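Local atomic coordinates of hypothetical protein (Thermotoga maritima, PDB entry 2NZC), a protein that is of unknown biochemical function but probably serves as a regulator of the iron-only hydrogenase system, built on an ACT-like fold. Residues 5-10 with 54-59; 9-14 with 76-81. All coordinates share one frame; numbering follows the deposited sequence.

Overall arrangement
Strand 6-15 opens the chain and lies inside the sheet, using both of its edges. Contact 1 (5-10 with 54-59) closes a loop that holds helix 18-30, strand 35-43 and most of strand 48-57. The chain then continues through helix 59-69 to strand 75-81, and contact 2 (9-14 with 76-81) closes the longer loop, spanning both helices and strands 35-43 and 48-57. Both loops start from the same strand, the two contacts sharing I9 and L10, and the second runs on past the first to the last strand. Together they set strand 6-15 between 48-57 and 75-81, giving strand order 35-43, 48-57, 6-15, 75-81. P81 touches R6 and Y8, joining the contacts directly.

Contact 1: residues 5-10 with 54-59; sequences KRFYIL and VLKTDN
K56 CG stands anti to its backbone N (chi1 -170°) and F7 CG anti to its carbonyl carbon (chi1 -71°), which brings K56 CG over one face of the F7 ring. K56 CG makes a CH-pi contact 3.9 Å from the F7 ring centroid, above the centre, and the extended chain runs on across the ring, with K56 CD 3.6 Å from F7 CZ. V54 CG1 meets the same ring at its edge, 4.0 Å from F7 CD2. An alanine in place of F7 would probably leave the aliphatic part of K56 without the ring face it lies on and open a gap beside V54 CG1. The strands pair antiparallel: R6 and T57 exchange two N-H to O bonds, as do Y8 and L55, while F7 faces K56 in a non-hydrogen-bonded pair. On the face bearing Y8, L55 and T57, T57 O approaches the tyrosine ring at its edge, in its plane. A water lies in that plane too, 2.6 Å from Y8 OH; it donates to T57 O at 2.9 Å and to N59 OD1 at 3.2 Å, bridging the tyrosine to the start of the helix. R6 NE and NH2 give weak bonds to Y8 OH. Farther along this face, L10 CD1 touches L55 CD1 at 3.7 Å. Beyond the strand ends, K5 NZ is 4.2 Å from D58 OD2, beyond a salt bridge; D58 is the N-cap of helix 59-69, its OD1 hydrogen-bonded to T61 OG1. That helix covers the face with I62 against Y8 and L10 and L65 against L55. On the other face the second subunit approaches, its E45 packing on F7 and forming a salt bridge with K56 NZ; L36 of strand 35-43 touches both F7 and K56, and strand 75-81 flanks the far edge of 6-10.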
loop_
_atom_site.group_PDB
_atom_site.type_symbol
_atom_site.label_atom_id
_atom_site.label_comp_id
_atom_site.label_asym_id
_atom_site.label_seq_id
_atom_site.Cartn_x
_atom_site.Cartn_y
_atom_site.Cartn_z
ATOM N N LYS D 5 7.130 -22.625 3.248
ATOM C CA LYS D 5 6.422 -21.600 2.492
ATOM C C LYS D 5 7.432 -20.601 1.940
ATOM O O LYS D 5 8.466 -20.359 2.567
ATOM C CB LYS D 5 5.398 -20.919 3.385
ATOM C CG LYS D 5 4.232 -21.824 3.763
ATOM C CD LYS D 5 3.263 -21.119 4.708
ATOM C CE LYS D 5 2.248 -22.110 5.260
ATOM N NZ LYS D 5 1.556 -22.833 4.157
ATOM N N ARG D 6 7.143 -20.069 0.755
ATOM C CA ARG D 6 7.973 -19.084 0.073
ATOM C C ARG D 6 7.166 -17.812 -0.188
ATOM O O ARG D 6 5.951 -17.851 -0.232
ATOM C CB ARG D 6 8.434 -19.661 -1.266
ATOM C CG ARG D 6 9.714 -20.488 -1.151
ATOM C CD ARG D 6 9.859 -21.625 -2.194
ATOM N NE ARG D 6 9.315 -21.341 -3.534
ATOM C CZ ARG D 6 9.802 -20.464 -4.421
ATOM N NH1 ARG D 6 10.856 -19.700 -4.142
ATOM N NH2 ARG D 6 9.207 -20.335 -5.602
ATOM N N PHE D 7 7.851 -16.691 -0.382
ATOM C CA PHE D 7 7.199 -15.463 -0.743
ATOM C C PHE D 7 6.973 -15.356 -2.247
ATOM O O PHE D 7 7.848 -15.691 -3.063
ATOM C CB PHE D 7 8.023 -14.254 -0.274
ATOM C CG PHE D 7 8.027 -14.062 1.205
ATOM C CD1 PHE D 7 8.933 -14.749 1.998
ATOM C CD2 PHE D 7 7.151 -13.159 1.805
ATOM C CE1 PHE D 7 8.960 -14.576 3.389
ATOM C CE2 PHE D 7 7.171 -12.980 3.203
ATOM C CZ PHE D 7 8.076 -13.704 3.987
ATOM N N TYR D 8 5.807 -14.838 -2.587
ATOM C CA TYR D 8 5.435 -14.577 -3.964
ATOM C C TYR D 8 4.845 -13.212 -4.038
ATOM O O TYR D 8 4.178 -12.741 -3.081
ATOM C CB TYR D 8 4.406 -15.603 -4.471
ATOM C CG TYR D 8 4.926 -17.030 -4.481
ATOM C CD1 TYR D 8 5.553 -17.566 -5.608
ATOM C CD2 TYR D 8 4.792 -17.833 -3.361
ATOM C CE1 TYR D 8 6.049 -18.881 -5.595
ATOM C CE2 TYR D 8 5.258 -19.137 -3.331
ATOM C CZ TYR D 8 5.885 -19.654 -4.452
ATOM O OH TYR D 8 6.342 -20.938 -4.408
ATOM N N ILE D 9 5.073 -12.577 -5.185
ATOM C CA ILE D 9 4.418 -11.325 -5.530
ATOM C C ILE D 9 3.375 -11.576 -6.649
ATOM O O ILE D 9 3.674 -12.247 -7.662
ATOM C CB ILE D 9 5.472 -10.318 -6.005
ATOM C CG1 ILE D 9 6.400 -9.949 -4.849
ATOM C CG2 ILE D 9 4.817 -9.089 -6.587
ATOM C CD1 ILE D 9 7.843 -9.849 -5.273
ATOM N N LEU D 10 2.175 -11.022 -6.483
ATOM C CA LEU D 10 1.146 -11.107 -7.518
ATOM C C LEU D 10 0.681 -9.721 -7.900
ATOM O O LEU D 10 0.359 -8.897 -7.033
ATOM C CB LEU D 10 -0.050 -11.897 -7.011
ATOM C CG LEU D 10 -0.016 -13.362 -7.406
ATOM C CD1 LEU D 10 0.797 -14.048 -6.360
ATOM C CD2 LEU D 10 -1.431 -13.906 -7.422
ATOM N N VAL D 54 1.304 -9.634 -1.722
ATOM C CA VAL D 54 2.453 -10.421 -1.247
ATOM C C VAL D 54 1.848 -11.621 -0.507
ATOM O O VAL D 54 0.962 -11.444 0.340
ATOM C CB VAL D 54 3.377 -9.607 -0.288
ATOM C CG1 VAL D 54 4.581 -10.507 0.163
ATOM C CG2 VAL D 54 3.904 -8.356 -1.008
ATOM N N LEU D 55 2.300 -12.834 -0.843
ATOM C CA LEU D 55 1.845 -14.021 -0.153
ATOM C C LEU D 55 3.061 -14.706 0.373
ATOM O O LEU D 55 4.144 -14.571 -0.199
ATOM C CB LEU D 55 1.134 -14.986 -1.110
ATOM C CG LEU D 55 -0.267 -14.543 -1.548
ATOM C CD1 LEU D 55 -0.205 -13.788 -2.854
ATOM C CD2 LEU D 55 -1.162 -15.768 -1.636
ATOM N N LYS D 56 2.904 -15.423 1.475
ATOM C CA LYS D 56 3.904 -16.408 1.851
ATOM C C LYS D 56 3.168 -17.737 1.914
ATOM O O LYS D 56 2.336 -17.949 2.783
ATOM C CB LYS D 56 4.564 -16.079 3.180
ATOM C CG LYS D 56 5.789 -16.967 3.460
ATOM C CD LYS D 56 6.351 -16.724 4.836
ATOM C CE LYS D 56 7.456 -17.708 5.153
ATOM N NZ LYS D 56 7.552 -17.880 6.627
ATOM N N THR D 57 3.439 -18.621 0.964
ATOM C CA THR D 57 2.600 -19.794 0.838
ATOM C C THR D 57 3.305 -20.952 0.144
ATOM O O THR D 57 4.496 -20.882 -0.160
ATOM C CB THR D 57 1.235 -19.453 0.174
ATOM O OG1 THR D 57 0.317 -20.524 0.447
ATOM C CG2 THR D 57 1.376 -19.269 -1.305
ATOM N N ASP D 58 2.588 -22.039 -0.087
ATOM C CA ASP D 58 3.272 -23.202 -0.653
ATOM C C ASP D 58 2.944 -23.325 -2.147
ATOM O O ASP D 58 2.239 -22.474 -2.712
ATOM C CB ASP D 58 2.979 -24.471 0.157
ATOM C CG ASP D 58 1.518 -24.759 0.276
ATOM O OD1 ASP D 58 0.739 -24.111 -0.436
ATOM O OD2 ASP D 58 1.144 -25.658 1.064
ATOM N N ASN D 59 3.509 -24.337 -2.788
ATOM C CA ASN D 59 3.347 -24.505 -4.216
ATOM C C ASN D 59 1.911 -24.775 -4.622
ATOM O O ASN D 59 1.428 -24.178 -5.590
ATOM C CB ASN D 59 4.241 -25.645 -4.711
ATOM C CG ASN D 59 5.538 -25.145 -5.279
ATOM O OD1 ASN D 59 6.122 -24.175 -4.768
ATOM N ND2 ASN D 59 6.002 -25.790 -6.365
HETATM O O HOH W 1 5.965 -22.248 -2.191
#

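Contact 2: residues 9-14 with 76-81; sequences ILTIVV and RVKTVP
I9 and V80, T11 and K78, and V13 and R76 form three hydrogen-bonded antiparallel pairs, six backbone bonds in all. The I9 N to V80 O bond is 2.7 Å long and nearly straight (174°). Alternating with them, L10-T79 and I12-V77 are non-hydrogen-bonded pairs, which bring CA-H...O contacts, such as V77 CA to T11 O at 3.3 Å. T11 O accepts from K78 N and also from a water 2.6 Å away. Side-chain packing divides between the two faces. On the face of L10, I12, V77 and T79, V77 CG2 stands anti to its backbone N and lies 3.9 Å from I12 CG1; it also touches L10 CD2. L10 and T79 lie side by side, L10 CG 3.4 Å from T79 OG1, a hydroxyl that is hydrogen-bonded to S66 of helix 59-69. On the face of I9, T11 and V13, V80 CG2 packs on I9 CB at 3.8 Å, and T11 OG1 sits 3.3 Å from K78 CB. The R76 guanidinium lays one face over V13 CB, 4.0 Å above the plane and toward its rim, while NH1 bonds to L82 O of the second subunit. With one face under helix 59-69 and the other meeting the second subunit, where T11 packs on its own copy, this pairing of the first and last strands belongs to the ferredoxin-like beta-alpha-beta-beta-alpha-beta fold of the ACT clan.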
loop_
_atom_site.group_PDB
_atom_site.type_symbol
_atom_site.label_atom_id
_atom_site.label_comp_id
_atom_site.label_asym_id
_atom_site.label_seq_id
_atom_site.Cartn_x
_atom_site.Cartn_y
_atom_site.Cartn_z
ATOM N N ILE D 9 5.073 -12.577 -5.185
ATOM C CA ILE D 9 4.418 -11.325 -5.530
ATOM C C ILE D 9 3.375 -11.576 -6.649
ATOM O O ILE D 9 3.674 -12.247 -7.662
ATOM C CB ILE D 9 5.472 -10.318 -6.005
ATOM C CG1 ILE D 9 6.400 -9.949 -4.849
ATOM C CG2 ILE D 9 4.817 -9.089 -6.587
ATOM C CD1 ILE D 9 7.843 -9.849 -5.273
ATOM N N LEU D 10 2.175 -11.022 -6.483
ATOM C CA LEU D 10 1.146 -11.107 -7.518
ATOM C C LEU D 10 0.681 -9.721 -7.900
ATOM O O LEU D 10 0.359 -8.897 -7.033
ATOM C CB LEU D 10 -0.050 -11.897 -7.011
ATOM C CG LEU D 10 -0.016 -13.362 -7.406
ATOM C CD1 LEU D 10 0.797 -14.048 -6.360
ATOM C CD2 LEU D 10 -1.431 -13.906 -7.422
ATOM N N THR D 11 0.674 -9.458 -9.193
ATOM C CA THR D 11 0.031 -8.263 -9.711
ATOM C C THR D 11 -1.156 -8.679 -10.559
ATOM O O THR D 11 -1.028 -9.493 -11.508
ATOM C CB THR D 11 0.974 -7.462 -10.557
ATOM O OG1 THR D 11 1.385 -8.289 -11.649
ATOM C CG2 THR D 11 2.197 -7.108 -9.757
ATOM N N ILE D 12 -2.307 -8.117 -10.214
ATOM C CA ILE D 12 -3.558 -8.392 -10.882
ATOM C C ILE D 12 -4.038 -7.084 -11.499
ATOM O O ILE D 12 -4.101 -6.055 -10.817
ATOM C CB ILE D 12 -4.616 -8.856 -9.859
ATOM C CG1 ILE D 12 -4.111 -10.085 -9.077
ATOM C CG2 ILE D 12 -5.945 -9.145 -10.532
ATOM C CD1 ILE D 12 -4.874 -10.351 -7.835
ATOM N N VAL D 13 -4.386 -7.119 -12.776
ATOM C CA VAL D 13 -5.046 -5.986 -13.425
ATOM C C VAL D 13 -6.478 -6.410 -13.792
ATOM O O VAL D 13 -6.684 -7.339 -14.584
ATOM C CB VAL D 13 -4.252 -5.507 -14.665
ATOM C CG1 VAL D 13 -4.988 -4.408 -15.390
ATOM C CG2 VAL D 13 -2.844 -5.021 -14.231
ATOM N N VAL D 14 -7.454 -5.724 -13.205
ATOM C CA VAL D 14 -8.869 -6.050 -13.388
ATOM C C VAL D 14 -9.620 -4.961 -14.147
ATOM O O VAL D 14 -9.433 -3.784 -13.876
ATOM C CB VAL D 14 -9.592 -6.207 -12.024
ATOM C CG1 VAL D 14 -10.927 -6.963 -12.204
ATOM C CG2 VAL D 14 -8.738 -6.908 -11.025
ATOM N N ARG D 76 -6.026 -9.947 -15.757
ATOM C CA ARG D 76 -4.684 -10.420 -16.085
ATOM C C ARG D 76 -3.869 -10.508 -14.837
ATOM O O ARG D 76 -3.870 -9.568 -14.023
ATOM C CB ARG D 76 -3.959 -9.482 -17.049
ATOM C CG ARG D 76 -4.638 -9.256 -18.374
ATOM C CD ARG D 76 -3.643 -8.663 -19.372
ATOM N NE ARG D 76 -2.712 -7.730 -18.727
ATOM C CZ ARG D 76 -2.877 -6.409 -18.672
ATOM N NH1 ARG D 76 -1.973 -5.661 -18.058
ATOM N NH2 ARG D 76 -3.939 -5.834 -19.225
ATOM N N VAL D 77 -3.131 -11.596 -14.690
ATOM C CA VAL D 77 -2.331 -11.758 -13.490
ATOM C C VAL D 77 -0.897 -12.165 -13.801
ATOM O O VAL D 77 -0.635 -12.895 -14.752
ATOM C CB VAL D 77 -3.018 -12.696 -12.461
ATOM C CG1 VAL D 77 -3.290 -14.033 -13.076
ATOM C CG2 VAL D 77 -2.182 -12.793 -11.147
ATOM N N LYS D 78 0.031 -11.652 -13.011
ATOM C CA LYS D 78 1.421 -12.005 -13.154
ATOM C C LYS D 78 1.899 -12.440 -11.784
ATOM O O LYS D 78 1.765 -11.697 -10.799
ATOM C CB LYS D 78 2.221 -10.803 -13.653
ATOM C CG LYS D 78 3.689 -11.069 -13.962
ATOM C CD LYS D 78 3.863 -11.698 -15.363
ATOM C CE LYS D 78 5.096 -11.155 -16.077
ATOM N NZ LYS D 78 6.129 -12.188 -16.401
ATOM N N THR D 79 2.441 -13.650 -11.726
ATOM C CA THR D 79 2.884 -14.211 -10.458
ATOM C C THR D 79 4.385 -14.408 -10.485
ATOM O O THR D 79 4.904 -15.013 -11.421
ATOM C CB THR D 79 2.181 -15.553 -10.165
ATOM O OG1 THR D 79 0.765 -15.345 -10.042
ATOM C CG2 THR D 79 2.726 -16.175 -8.879
ATOM N N VAL D 80 5.083 -13.899 -9.467
ATOM C CA VAL D 80 6.536 -14.128 -9.345
ATOM C C VAL D 80 7.055 -14.444 -7.932
ATOM O O VAL D 80 6.673 -13.765 -6.978
ATOM C CB VAL D 80 7.369 -12.941 -9.891
ATOM C CG1 VAL D 80 7.080 -12.712 -11.372
ATOM C CG2 VAL D 80 7.123 -11.697 -9.104
ATOM N N PRO D 81 7.975 -15.427 -7.808
ATOM C CA PRO D 81 8.550 -15.703 -6.493
ATOM C C PRO D 81 9.532 -14.609 -6.108
ATOM O O PRO D 81 10.185 -14.025 -6.979
ATOM C CB PRO D 81 9.325 -17.015 -6.686
ATOM C CG PRO D 81 9.193 -17.402 -8.110
ATOM C CD PRO D 81 8.579 -16.263 -8.867
HETATM O O HOH W 2 -0.789 -8.074 -13.690
#